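Long-range contacts in putative major capsid protein (Cafeteriavirus-dependent mavirus, PDB 6G44), which forms the double jelly-roll building block of the virophage capsid, probably assembling as a trimer into the capsomers of the shell: residues Asn54-Ile59 with Gln235-Asn240; Val77-Glu82 with Thr262-Asn267; Phe101-Ser106 with Phe200-Ala205; Lys254-Val259 with Lys346-Asp351. All coordinates share one frame; numbering follows the deposited sequence. Where two conformers were deposited one is given.

Contact 1: Asn54-Ile59 with Gln235-Asn240; sequences NGIGQI and QFKPEN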
loop_
_atom_site.group_PDB
_atom_site.type_symbol
_atom_site.label_atom_id
_atom_site.label_comp_id
_atom_site.label_asym_id
_atom_site.label_seq_id
_atom_site.Cartn_x
_atom_site.Cartn_y
_atom_site.Cartn_z
ATOM N N ASN C 54 32.446 -12.870 -18.407
ATOM C CA ASN C 54 32.376 -12.472 -16.995
ATOM C C ASN C 54 31.602 -11.166 -16.778
ATOM O O ASN C 54 31.682 -10.564 -15.694
ATOM C CB ASN C 54 33.768 -12.366 -16.373
ATOM C CG ASN C 54 34.537 -11.184 -16.854
ATOM O OD1 ASN C 54 34.190 -10.541 -17.843
ATOM N ND2 ASN C 54 35.621 -10.870 -16.127
ATOM N N GLY C 55 30.885 -10.711 -17.806
ATOM C CA GLY C 55 30.071 -9.495 -17.697
ATOM C C GLY C 55 30.772 -8.155 -17.780
ATOM O O GLY C 55 30.117 -7.088 -17.700
ATOM N N ILE C 56 32.105 -8.153 -17.976
ATOM C CA ILE C 56 32.870 -6.896 -18.020
ATOM C C ILE C 56 33.407 -6.538 -19.409
ATOM O O ILE C 56 34.352 -7.165 -19.907
ATOM C CB ILE C 56 34.058 -6.861 -17.026
ATOM C CG1 ILE C 56 33.585 -7.087 -15.582
ATOM C CG2 ILE C 56 34.768 -5.514 -17.122
ATOM C CD1 ILE C 56 34.717 -7.294 -14.610
ATOM N N GLY C 57 32.835 -5.495 -19.991
ATOM C CA GLY C 57 33.303 -4.927 -21.250
ATOM C C GLY C 57 32.209 -4.284 -22.042
ATOM O O GLY C 57 31.032 -4.347 -21.670
ATOM N N GLN C 58 32.589 -3.662 -23.147
ATOM C CA GLN C 58 31.590 -3.001 -23.992
ATOM C C GLN C 58 30.642 -4.018 -24.632
ATOM O O GLN C 58 31.066 -5.071 -25.108
ATOM C CB GLN C 58 32.260 -2.150 -25.060
ATOM C CG GLN C 58 31.300 -1.186 -25.765
ATOM C CD GLN C 58 31.937 -0.458 -26.918
ATOM O OE1 GLN C 58 32.178 -1.057 -27.951
ATOM N NE2 GLN C 58 32.171 0.836 -26.761
ATOM N N ILE C 59 29.336 -3.702 -24.623
ATOM C CA ILE C 59 28.301 -4.527 -25.220
ATOM C C ILE C 59 27.481 -3.626 -26.119
ATOM O O ILE C 59 27.097 -2.560 -25.700
ATOM C CB ILE C 59 27.385 -5.130 -24.125
ATOM C CG1 ILE C 59 28.189 -6.068 -23.202
ATOM C CG2 ILE C 59 26.193 -5.862 -24.760
ATOM C CD1 ILE C 59 27.584 -6.204 -21.799
ATOM N N GLN C 235 29.532 -3.489 -16.826
ATOM C CA GLN C 235 30.229 -3.746 -15.573
ATOM C C GLN C 235 29.378 -4.665 -14.703
ATOM O O GLN C 235 29.117 -4.343 -13.528
ATOM C CB GLN C 235 30.581 -2.442 -14.851
ATOM C CG GLN C 235 31.528 -1.538 -15.603
ATOM C CD GLN C 235 32.925 -2.124 -15.706
ATOM O OE1 GLN C 235 33.370 -2.889 -14.839
ATOM N NE2 GLN C 235 33.610 -1.803 -16.804
ATOM N N PHE C 236 28.960 -5.779 -15.274
ATOM C CA PHE C 236 28.094 -6.815 -14.638
ATOM C C PHE C 236 28.990 -7.727 -13.814
ATOM O O PHE C 236 29.168 -8.918 -14.121
ATOM C CB PHE C 236 27.299 -7.579 -15.670
ATOM C CG PHE C 236 26.384 -6.708 -16.468
ATOM C CD1 PHE C 236 26.783 -6.086 -17.650
ATOM C CD2 PHE C 236 25.079 -6.476 -16.021
ATOM C CE1 PHE C 236 25.930 -5.296 -18.373
ATOM C CE2 PHE C 236 24.231 -5.665 -16.756
ATOM C CZ PHE C 236 24.633 -5.089 -17.924
ATOM N N LYS C 237 29.514 -7.136 -12.766
ATOM C CA LYS C 237 30.496 -7.775 -11.914
ATOM C C LYS C 237 29.932 -7.909 -10.528
ATOM O O LYS C 237 28.949 -7.259 -10.198
ATOM C CB LYS C 237 31.777 -6.968 -11.906
ATOM C CG LYS C 237 31.718 -5.613 -11.263
ATOM C CD LYS C 237 32.972 -4.840 -11.629
ATOM C CE LYS C 237 33.081 -3.594 -10.787
ATOM N NZ LYS C 237 34.159 -2.711 -11.309
ATOM N N PRO C 238 30.530 -8.767 -9.699
ATOM C CA PRO C 238 29.929 -9.107 -8.422
ATOM C C PRO C 238 29.638 -7.906 -7.522
ATOM O O PRO C 238 28.553 -7.853 -6.912
ATOM C CB PRO C 238 30.960 -10.056 -7.816
ATOM C CG PRO C 238 31.549 -10.724 -8.989
ATOM C CD PRO C 238 31.722 -9.604 -9.954
ATOM N N GLU C 239 30.527 -6.930 -7.437
ATOM C CA GLU C 239 30.273 -5.776 -6.571
ATOM C C GLU C 239 29.070 -4.944 -7.014
ATOM O O GLU C 239 28.493 -4.223 -6.224
ATOM C CB GLU C 239 31.524 -4.879 -6.505
ATOM C CG GLU C 239 31.420 -3.747 -5.518
ATOM C CD GLU C 239 32.751 -3.161 -5.098
ATOM O OE1 GLU C 239 33.786 -3.463 -5.743
ATOM O OE2 GLU C 239 32.746 -2.367 -4.124
ATOM N N ASN C 240 28.737 -4.979 -8.294
ATOM C CA ASN C 240 27.562 -4.278 -8.780
ATOM C C ASN C 240 26.266 -5.036 -8.615
ATOM O O ASN C 240 25.224 -4.401 -8.418
ATOM C CB ASN C 240 27.781 -3.816 -10.209
ATOM C CG ASN C 240 28.779 -2.680 -10.278
ATOM O OD1 ASN C 240 28.955 -1.936 -9.315
ATOM N ND2 ASN C 240 29.428 -2.530 -11.423
#
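The F236 ring receives the carbonyl oxygen of G55 at its edge, in plane, with O 3.5 Å from F236 CD1. At another corner the I59 CD1 methyl approaches obliquely, 3.9 Å from F236 CE1, and the ring also meets that of F264, their planes about 35° apart. The second flat group, the Q235 amide, is brought back by a bend at chi2 so that OE1 lies 3.7 Å from I56 CG2; its NE2 is held by D233. Further along, the side chains of I56 and K237 cross obliquely, I56 CD1 lying 4.0 Å from K237 CB.

The polar link is a single backbone bond, F236 N to G55 O at 3.0 Å, the donor standing above the carbonyl plane. G55 has a left-handed backbone (phi 78°) and no side chain, so the F236 carbonyl can draw close to it. On one side N54 OD1 takes the amide of I56 in an Asx turn; on the other, N240 ND2 binds Q235 O along a nearly straight line (174°).

I56 and Q235 form an antiparallel, non-hydrogen-bonded pair, after which strand 222-235 of the jelly-roll fold passes through an inverse gamma turn centred on F236, and the N-cap residue K237, into helix 238-241.

Contact 2: Val77-Glu82 with Thr262-Asn267; sequences VSFTAE and TGFKIN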
loop_
_atom_site.group_PDB
_atom_site.type_symbol
_atom_site.label_atom_id
_atom_site.label_comp_id
_atom_site.label_asym_id
_atom_site.label_seq_id
_atom_site.Cartn_x
_atom_site.Cartn_y
_atom_site.Cartn_z
ATOM N N VAL C 77 19.494 -10.237 -18.452
ATOM C CA VAL C 77 20.831 -10.790 -18.187
ATOM C C VAL C 77 20.694 -12.126 -17.537
ATOM O O VAL C 77 19.785 -12.349 -16.725
ATOM C CB VAL C 77 21.733 -9.880 -17.356
ATOM C CG1 VAL C 77 22.022 -8.572 -18.079
ATOM C CG2 VAL C 77 21.181 -9.666 -15.956
ATOM N N SER C 78 21.588 -13.045 -17.899
ATOM C CA SER C 78 21.683 -14.315 -17.237
ATOM C C SER C 78 23.145 -14.630 -16.993
ATOM O O SER C 78 23.996 -14.272 -17.804
ATOM C CB SER C 78 20.992 -15.423 -18.016
ATOM O OG SER C 78 21.620 -15.651 -19.232
ATOM N N PHE C 79 23.428 -15.241 -15.856
ATOM C CA PHE C 79 24.800 -15.601 -15.531
ATOM C C PHE C 79 24.806 -16.565 -14.380
ATOM O O PHE C 79 23.781 -16.775 -13.709
ATOM C CB PHE C 79 25.600 -14.354 -15.166
ATOM C CG PHE C 79 24.992 -13.553 -14.025
ATOM C CD1 PHE C 79 25.304 -13.846 -12.702
ATOM C CD2 PHE C 79 24.065 -12.546 -14.290
ATOM C CE1 PHE C 79 24.730 -13.120 -11.657
ATOM C CE2 PHE C 79 23.483 -11.820 -13.252
ATOM C CZ PHE C 79 23.820 -12.119 -11.945
ATOM N N THR C 80 25.981 -17.132 -14.126
ATOM C CA THR C 80 26.229 -17.948 -12.959
ATOM C C THR C 80 27.227 -17.214 -12.075
ATOM O O THR C 80 28.234 -16.722 -12.567
ATOM C CB THR C 80 26.782 -19.340 -13.347
ATOM O OG1 THR C 80 25.820 -20.026 -14.154
ATOM C CG2 THR C 80 27.112 -20.167 -12.120
ATOM N N ALA C 81 26.921 -17.081 -10.787
ATOM C CA ALA C 81 27.830 -16.535 -9.785
ATOM C C ALA C 81 28.332 -17.650 -8.901
ATOM O O ALA C 81 27.531 -18.416 -8.357
ATOM C CB ALA C 81 27.121 -15.492 -8.939
ATOM N N GLU C 82 29.659 -17.722 -8.742
ATOM C CA GLU C 82 30.271 -18.630 -7.780
ATOM C C GLU C 82 30.787 -17.819 -6.612
ATOM O O GLU C 82 31.600 -16.931 -6.799
ATOM C CB GLU C 82 31.432 -19.421 -8.405
ATOM C CG GLU C 82 32.026 -20.425 -7.417
ATOM C CD GLU C 82 33.090 -21.338 -8.014
ATOM O OE1 GLU C 82 33.467 -22.297 -7.319
ATOM O OE2 GLU C 82 33.559 -21.098 -9.134
ATOM N N THR C 262 30.393 -16.137 -14.487
ATOM C CA THR C 262 30.638 -16.908 -15.705
ATOM C C THR C 262 29.357 -17.072 -16.484
ATOM O O THR C 262 28.249 -16.911 -15.949
ATOM C CB THR C 262 31.252 -18.291 -15.394
ATOM O OG1 THR C 262 30.347 -19.092 -14.616
ATOM C CG2 THR C 262 32.593 -18.143 -14.677
ATOM N N GLY C 263 29.487 -17.430 -17.751
ATOM C CA GLY C 263 28.352 -17.725 -18.590
ATOM C C GLY C 263 27.450 -16.525 -18.830
ATOM O O GLY C 263 26.272 -16.710 -19.133
ATOM N N PHE C 264 27.994 -15.328 -18.706
ATOM C CA PHE C 264 27.188 -14.092 -18.883
ATOM C C PHE C 264 26.581 -13.980 -20.278
ATOM O O PHE C 264 27.264 -14.163 -21.290
ATOM C CB PHE C 264 28.004 -12.866 -18.544
ATOM C CG PHE C 264 27.230 -11.589 -18.617
ATOM C CD1 PHE C 264 26.496 -11.178 -17.522
ATOM C CD2 PHE C 264 27.222 -10.822 -19.747
ATOM C CE1 PHE C 264 25.772 -9.990 -17.577
ATOM C CE2 PHE C 264 26.501 -9.636 -19.809
ATOM C CZ PHE C 264 25.753 -9.240 -18.721
ATOM N N LYS C 265 25.267 -13.722 -20.313
ATOM C CA LYS C 265 24.541 -13.444 -21.532
ATOM C C LYS C 265 23.643 -12.234 -21.299
ATOM O O LYS C 265 23.214 -11.986 -20.165
ATOM C CB LYS C 265 23.678 -14.627 -21.931
ATOM C CG LYS C 265 24.467 -15.892 -22.250
ATOM C CD LYS C 265 25.267 -15.741 -23.525
ATOM C CE LYS C 265 26.007 -17.020 -23.918
ATOM N NZ LYS C 265 26.983 -16.719 -25.021
ATOM N N ILE C 266 23.396 -11.483 -22.359
ATOM C CA ILE C 266 22.541 -10.306 -22.305
ATOM C C ILE C 266 21.800 -10.140 -23.619
ATOM O O ILE C 266 22.386 -10.315 -24.701
ATOM C CB ILE C 266 23.335 -9.046 -21.914
ATOM C CG1 ILE C 266 22.399 -7.833 -21.666
ATOM C CG2 ILE C 266 24.415 -8.728 -22.939
ATOM C CD1 ILE C 266 23.115 -6.614 -21.143
ATOM N N ASN C 267 20.495 -9.870 -23.525
ATOM C CA ASN C 267 19.661 -9.530 -24.679
ATOM C C ASN C 267 18.871 -8.266 -24.364
ATOM O O ASN C 267 18.597 -7.998 -23.197
ATOM C CB ASN C 267 18.698 -10.678 -24.981
ATOM C CG ASN C 267 19.404 -11.942 -25.440
ATOM O OD1 ASN C 267 20.540 -11.901 -25.901
ATOM N ND2 ASN C 267 18.714 -13.064 -25.366
HETATM O O HOH W 1 23.666 -17.510 -18.666
HETATM O O HOH W 2 30.602 -18.710 -11.936
#
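Strands 77-82 and 264-267 run antiparallel, 4.7 Å apart and at 170°, with a beta bulge where F79 faces both G263 and F264, flanked by two pairs that each exchange two backbone hydrogen bonds: S78 with K265, K265 N to S78 O being 2.9 Å, and T80 with T262, T80 N to T262 O also being 2.9 Å.

On the buried face V77 and I266 stand side by side, pointing the same way, and V77 CG1 touches I266 CG1 at 3.7 Å. The same methyl meets the tip of the F264 ring, whose CG lies anti to the backbone N (chi1 -176°); V77 CG1 and F264 CZ are 3.8 Å apart. F79 contributes its CB, 4.1 Å from F264 CD1, while its ring turns off to meet F200.

The other face is polar. S78 OG rests 3.5 Å from K265 CB, and one water joins S78 OG to the carbonyl of G263, the residue of positive phi (65°) at which the chain turns its corner. A second water links T262 OG1 with T80 O, and T80 OG1 is hydrogen-bonded to D199. The chemistry thus divides largely by face: hydrocarbon seals the interior one, whereas hydroxyls and waters serve the outer one, where a water donates to the G263 carbonyl that the bulge turns out of the ladder.

Contact 3: Phe101-Ser106 with Phe200-Ala205; sequences FPVNRS and FVVDEA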
loop_
_atom_site.group_PDB
_atom_site.type_symbol
_atom_site.label_atom_id
_atom_site.label_comp_id
_atom_site.label_asym_id
_atom_site.label_seq_id
_atom_site.Cartn_x
_atom_site.Cartn_y
_atom_site.Cartn_z
ATOM N N PHE C 101 18.426 -2.812 -8.155
ATOM C CA PHE C 101 18.583 -2.401 -9.572
ATOM C C PHE C 101 19.915 -2.900 -10.147
ATOM O O PHE C 101 20.743 -2.105 -10.602
ATOM C CB PHE C 101 18.400 -0.886 -9.760
ATOM C CG PHE C 101 17.159 -0.379 -9.081
ATOM C CD1 PHE C 101 15.956 -0.527 -9.708
ATOM C CD2 PHE C 101 17.199 0.128 -7.791
ATOM C CE1 PHE C 101 14.784 -0.166 -9.092
ATOM C CE2 PHE C 101 16.013 0.481 -7.148
ATOM C CZ PHE C 101 14.808 0.329 -7.801
ATOM N N PRO C 102 20.104 -4.217 -10.096
ATOM C CA PRO C 102 21.457 -4.747 -10.420
ATOM C C PRO C 102 21.885 -4.551 -11.862
ATOM O O PRO C 102 23.095 -4.489 -12.129
ATOM C CB PRO C 102 21.344 -6.227 -10.074
ATOM C CG PRO C 102 19.887 -6.529 -10.251
ATOM C CD PRO C 102 19.167 -5.302 -9.756
ATOM N N VAL C 103 20.943 -4.455 -12.785
ATOM C CA VAL C 103 21.298 -4.186 -14.185
ATOM C C VAL C 103 21.775 -2.766 -14.324
ATOM O O VAL C 103 22.870 -2.529 -14.845
ATOM C CB VAL C 103 20.171 -4.526 -15.164
ATOM C CG1 VAL C 103 20.464 -4.032 -16.585
ATOM C CG2 VAL C 103 19.896 -6.018 -15.128
ATOM N N ASN C 104 21.000 -1.783 -13.879
ATOM C CA ASN C 104 21.437 -0.389 -14.044
ATOM C C ASN C 104 22.663 -0.041 -13.178
ATOM O O ASN C 104 23.494 0.785 -13.593
ATOM C CB ASN C 104 20.262 0.579 -13.851
ATOM C CG ASN C 104 19.313 0.528 -15.012
ATOM O OD1 ASN C 104 19.581 1.112 -16.057
ATOM N ND2 ASN C 104 18.164 -0.163 -14.834
ATOM N N ARG C 105 22.814 -0.695 -12.027
ATOM C CA ARG C 105 24.029 -0.541 -11.208
ATOM C C ARG C 105 25.294 -0.950 -11.946
ATOM O O ARG C 105 26.381 -0.468 -11.615
ATOM C CB ARG C 105 23.962 -1.383 -9.939
ATOM C CG ARG C 105 23.213 -0.753 -8.786
ATOM C CD ARG C 105 23.338 -1.593 -7.507
ATOM N NE ARG C 105 24.708 -1.919 -7.121
ATOM C CZ ARG C 105 25.491 -1.193 -6.307
ATOM N NH1 ARG C 105 26.733 -1.624 -6.012
ATOM N NH2 ARG C 105 25.059 -0.044 -5.788
ATOM N N SER C 106 25.125 -1.851 -12.904
ATOM C CA SER C 106 26.245 -2.444 -13.660
ATOM C C SER C 106 26.586 -1.659 -14.926
ATOM O O SER C 106 27.422 -2.138 -15.710
ATOM C CB SER C 106 25.888 -3.873 -14.024
ATOM O OG SER C 106 25.796 -4.684 -12.864
ATOM N N PHE C 200 21.344 -16.949 -12.171
ATOM C CA PHE C 200 20.375 -15.830 -12.080
ATOM C C PHE C 200 19.889 -15.429 -13.469
ATOM O O PHE C 200 20.652 -15.479 -14.449
ATOM C CB PHE C 200 21.031 -14.592 -11.488
ATOM C CG PHE C 200 21.428 -14.706 -10.044
ATOM C CD1 PHE C 200 20.551 -14.337 -9.051
ATOM C CD2 PHE C 200 22.698 -15.137 -9.678
ATOM C CE1 PHE C 200 20.916 -14.394 -7.741
ATOM C CE2 PHE C 200 23.065 -15.229 -8.354
ATOM C CZ PHE C 200 22.178 -14.826 -7.370
ATOM N N VAL C 201 18.645 -14.962 -13.551
ATOM C CA VAL C 201 18.100 -14.297 -14.735
ATOM C C VAL C 201 17.376 -13.052 -14.232
ATOM O O VAL C 201 16.509 -13.176 -13.346
ATOM C CB VAL C 201 17.118 -15.153 -15.527
ATOM C CG1 VAL C 201 16.667 -14.430 -16.769
ATOM C CG2 VAL C 201 17.733 -16.478 -15.922
ATOM N N VAL C 202 17.709 -11.901 -14.768
ATOM C CA VAL C 202 17.053 -10.614 -14.385
ATOM C C VAL C 202 16.665 -9.862 -15.643
ATOM O O VAL C 202 17.517 -9.687 -16.539
ATOM C CB VAL C 202 17.987 -9.726 -13.544
ATOM C CG1 VAL C 202 17.373 -8.352 -13.277
ATOM C CG2 VAL C 202 18.344 -10.439 -12.253
ATOM N N ASP C 203 15.421 -9.376 -15.705
ATOM C CA ASP C 203 14.876 -8.594 -16.839
ATOM C C ASP C 203 14.507 -7.222 -16.253
ATOM O O ASP C 203 13.491 -7.119 -15.544
ATOM C CB ASP C 203 13.653 -9.332 -17.422
ATOM C CG ASP C 203 13.009 -8.651 -18.621
ATOM O OD1 ASP C 203 13.161 -7.434 -18.786
ATOM O OD2 ASP C 203 12.295 -9.359 -19.413
ATOM N N GLU C 204 15.296 -6.201 -16.551
ATOM C CA GLU C 204 15.200 -4.866 -15.925
ATOM C C GLU C 204 15.149 -3.775 -17.010
ATOM O O GLU C 204 15.871 -3.849 -18.016
ATOM C CB GLU C 204 16.417 -4.677 -15.008
ATOM C CG GLU C 204 16.491 -3.355 -14.260
ATOM C CD GLU C 204 17.525 -3.355 -13.144
ATOM O OE1 GLU C 204 17.631 -4.383 -12.430
ATOM O OE2 GLU C 204 18.230 -2.324 -12.988
ATOM N N ALA C 205 14.279 -2.774 -16.856
ATOM C CA ALA C 205 14.214 -1.659 -17.778
ATOM C C ALA C 205 15.536 -0.897 -17.781
ATOM O O ALA C 205 16.103 -0.635 -16.705
ATOM C CB ALA C 205 13.076 -0.724 -17.399
#
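E204 is fully stretched, with CG anti to the backbone N (chi1 -180°) and chi2 at 167°, which carries its carboxylate from the strand to the start of the short, weakly bonded helix 102-105. N104 answers with CG anti to its carbonyl carbon (chi1 -72°), swinging its amide across the same carboxylate.

OE2 is gripped twice by one residue. N104 N donates to E204 OE2 at 3.0 Å from above the carboxylate plane, whereas E204 OE2 offers its anti lone pair to N104 ND2, 2.8 Å away, in a somewhat bent bond. The second hydrogen of that NH2 goes to the backbone, N104 ND2 to A205 O being 2.8 Å and within the amide plane. OD1 of N104 accepts from the amide of V207, so the whole group is fixed against rotation. The other carboxylate oxygen takes a weak, long bond from V103 N to E204 OE1 (3.3 Å) and a hydrogen bond with S143 OG. So many donors, two of them amides at the beginning of a helix, would be expected to stabilise the buried carboxylate as an anion.

Hydrocarbon packs round this polar knot. V103 slides past E204 in the opposite direction, its CB 3.5 Å from E204 CD, and V103 CG2 meets V202 CG1 at 3.9 Å. P102 CD comes within 3.2 Å of E204 OE1.

Helix 102-105 thereby sits over strand 195-205, with V103 also on strand 74-84 and F101 and N104 against helices 123-130 and 136-142; D203, pointing away, packs on Q376 of the second subunit.

Contact 4: Lys254-Val259 with Lys346-Asp351; sequences KADFEV and KKFAPD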
loop_
_atom_site.group_PDB
_atom_site.type_symbol
_atom_site.label_atom_id
_atom_site.label_comp_id
_atom_site.label_asym_id
_atom_site.label_seq_id
_atom_site.Cartn_x
_atom_site.Cartn_y
_atom_site.Cartn_z
ATOM N N LYS C 254 40.148 -15.578 5.650
ATOM C CA LYS C 254 39.658 -14.759 4.540
ATOM C C LYS C 254 38.862 -13.594 5.102
ATOM O O LYS C 254 38.043 -13.792 5.995
ATOM C CB LYS C 254 38.753 -15.587 3.615
ATOM C CG LYS C 254 39.317 -16.932 3.199
ATOM C CD LYS C 254 40.638 -16.869 2.457
ATOM C CE LYS C 254 40.529 -16.269 1.081
ATOM N NZ LYS C 254 41.682 -16.668 0.234
ATOM N N ALA C 255 39.097 -12.403 4.560
ATOM C CA ALA C 255 38.459 -11.172 5.037
ATOM C C ALA C 255 37.149 -10.837 4.317
ATOM O O ALA C 255 36.328 -10.093 4.860
ATOM C CB ALA C 255 39.418 -10.007 4.923
ATOM N N ASP C 256 36.955 -11.363 3.106
ATOM C CA ASP C 256 35.704 -11.140 2.343
ATOM C C ASP C 256 35.484 -12.345 1.430
ATOM O O ASP C 256 36.361 -13.187 1.219
ATOM C CB ASP C 256 35.758 -9.813 1.525
ATOM C CG ASP C 256 34.344 -9.150 1.255
ATOM O OD1 ASP C 256 33.265 -9.748 1.572
ATOM O OD2 ASP C 256 34.344 -8.005 0.686
ATOM N N PHE C 257 34.287 -12.420 0.879
ATOM C CA PHE C 257 33.948 -13.440 -0.090
ATOM C C PHE C 257 34.626 -13.129 -1.401
ATOM O O PHE C 257 34.916 -11.989 -1.681
ATOM C CB PHE C 257 32.422 -13.513 -0.234
ATOM C CG PHE C 257 31.749 -13.764 1.072
ATOM C CD1 PHE C 257 31.726 -15.050 1.616
ATOM C CD2 PHE C 257 31.227 -12.713 1.827
ATOM C CE1 PHE C 257 31.163 -15.287 2.853
ATOM C CE2 PHE C 257 30.680 -12.954 3.085
ATOM C CZ PHE C 257 30.650 -14.236 3.588
ATOM N N GLU C 258 34.898 -14.170 -2.175
ATOM C CA GLU C 258 35.424 -14.023 -3.531
ATOM C C GLU C 258 34.345 -14.546 -4.449
ATOM O O GLU C 258 33.882 -15.665 -4.274
ATOM C CB GLU C 258 36.688 -14.870 -3.667
ATOM C CG GLU C 258 37.324 -14.872 -5.046
ATOM C CD GLU C 258 38.557 -15.766 -5.148
ATOM O OE1 GLU C 258 39.155 -16.134 -4.116
ATOM O OE2 GLU C 258 38.926 -16.105 -6.288
ATOM N N VAL C 259 33.925 -13.718 -5.404
ATOM C CA VAL C 259 32.795 -14.055 -6.270
ATOM C C VAL C 259 33.238 -13.903 -7.700
ATOM O O VAL C 259 33.920 -12.924 -8.042
ATOM C CB VAL C 259 31.583 -13.141 -5.973
ATOM C CG1 VAL C 259 30.415 -13.514 -6.865
ATOM C CG2 VAL C 259 31.211 -13.229 -4.496
ATOM N N LYS C 346 33.548 -3.514 2.227
ATOM C CA LYS C 346 33.057 -4.845 1.920
ATOM C C LYS C 346 32.441 -4.742 0.532
ATOM O O LYS C 346 31.791 -3.735 0.222
ATOM C CB LYS C 346 31.988 -5.240 2.919
ATOM C CG LYS C 346 32.508 -5.577 4.306
ATOM C CD LYS C 346 31.318 -5.813 5.223
ATOM C CE LYS C 346 31.513 -6.954 6.204
ATOM N NZ LYS C 346 30.183 -7.484 6.630
ATOM N N LYS C 347 32.600 -5.764 -0.290
ATOM C CA LYS C 347 32.121 -5.668 -1.665
ATOM C C LYS C 347 30.612 -5.948 -1.841
ATOM O O LYS C 347 30.041 -5.521 -2.837
ATOM C CB LYS C 347 32.899 -6.608 -2.576
ATOM C CG LYS C 347 34.379 -6.273 -2.740
ATOM C CD LYS C 347 35.051 -7.321 -3.633
ATOM C CE LYS C 347 36.378 -6.866 -4.232
ATOM N NZ LYS C 347 36.292 -5.558 -4.934
ATOM N N PHE C 348 29.997 -6.676 -0.917
ATOM C CA PHE C 348 28.650 -7.230 -1.150
ATOM C C PHE C 348 27.619 -6.716 -0.155
ATOM O O PHE C 348 26.557 -7.294 -0.010
ATOM C CB PHE C 348 28.725 -8.763 -1.214
ATOM C CG PHE C 348 29.820 -9.235 -2.133
ATOM C CD1 PHE C 348 29.726 -9.023 -3.480
ATOM C CD2 PHE C 348 30.978 -9.817 -1.626
ATOM C CE1 PHE C 348 30.747 -9.385 -4.329
ATOM C CE2 PHE C 348 32.011 -10.178 -2.482
ATOM C CZ PHE C 348 31.899 -9.954 -3.817
ATOM N N ALA C 349 27.970 -5.617 0.496
ATOM C CA ALA C 349 27.160 -4.960 1.536
ATOM C C ALA C 349 26.444 -3.744 0.991
ATOM O O ALA C 349 26.719 -3.291 -0.111
ATOM C CB ALA C 349 28.075 -4.534 2.677
ATOM N N PRO C 350 25.486 -3.205 1.765
ATOM C CA PRO C 350 24.829 -1.964 1.349
ATOM C C PRO C 350 25.795 -0.816 1.094
ATOM O O PRO C 350 26.845 -0.694 1.748
ATOM C CB PRO C 350 23.940 -1.640 2.553
ATOM C CG PRO C 350 23.627 -2.974 3.157
ATOM C CD PRO C 350 24.939 -3.685 3.048
ATOM N N ASP C 351 25.449 0.023 0.138
ATOM C CA ASP C 351 26.191 1.280 -0.068
ATOM C C ASP C 351 26.057 2.191 1.153
ATOM O O ASP C 351 25.017 2.234 1.805
ATOM C CB ASP C 351 25.718 2.012 -1.335
ATOM C CG ASP C 351 26.305 1.442 -2.617
ATOM O OD1 ASP C 351 27.325 0.743 -2.580
ATOM O OD2 ASP C 351 25.784 1.821 -3.688
HETATM O O HOH W 3 30.805 -8.141 1.423
#
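V259 and F348 reach toward each other tip to tip: the V259 CG2 methyl, anti to its carbonyl carbon, comes to 3.4 Å from F348 CZ, a close approach for two apolar groups. The ring is turned so that its edge receives the carbonyl oxygen of F257, in plane, with F257 O 3.5 Å from F348 CE2. One face is roofed by the preceding residue, K347 CB lying over the ring centre. The F257 side chain contributes CB, 4.0 Å from F348 CE2.

D256 crosses the ring obliquely, carboxylate and ring planes 59° apart, with its CG anti to the backbone N (chi1 -153°) so that the carboxylate reaches the loop. OD2 presents its syn lone pair to the backbone: K347 N to D256 OD2 measures 3.0 Å, and the bond is fairly straight (166°). OD1 receives a water that in turn accepts from F348 N, 2.9 Å from the water oxygen, and also takes a weak bond from the amide of F257. One carboxylate therefore serves two successive loop amides, one directly and one through water. The lysine ammoniums stay farther off, K346 NZ being paired with D246.

The contact ties the start of strand 258-273, in the first jelly roll, to the loop between strands 334-341 and 355-363 of the second; P238 of helix 238-241 touches both V259 and F348, and F257 and F348 both touch I244 of strand 242-244.

From the N terminus, the chain opens contact 1 at 54-59, contact 2 at 77-82 and contact 3 at 101-106 before any of them closes. Contact 3 closes first, at 200-205, and is nested inside the other two; contact 1 closes at 235-240. Contact 4 then opens at 254-259, contact 2 closes at 262-267, and contact 4 ends at 346-351. Contacts 1 and 2 therefore cross, as do 2 and 4, whereas 4 follows 1 and 3 in series. Contacts 1 to 3 knit the sheet and helices of the first jelly roll; contact 4 carries the connection to the second, helped by the R105-D351 salt bridge between contacts 3 and 4.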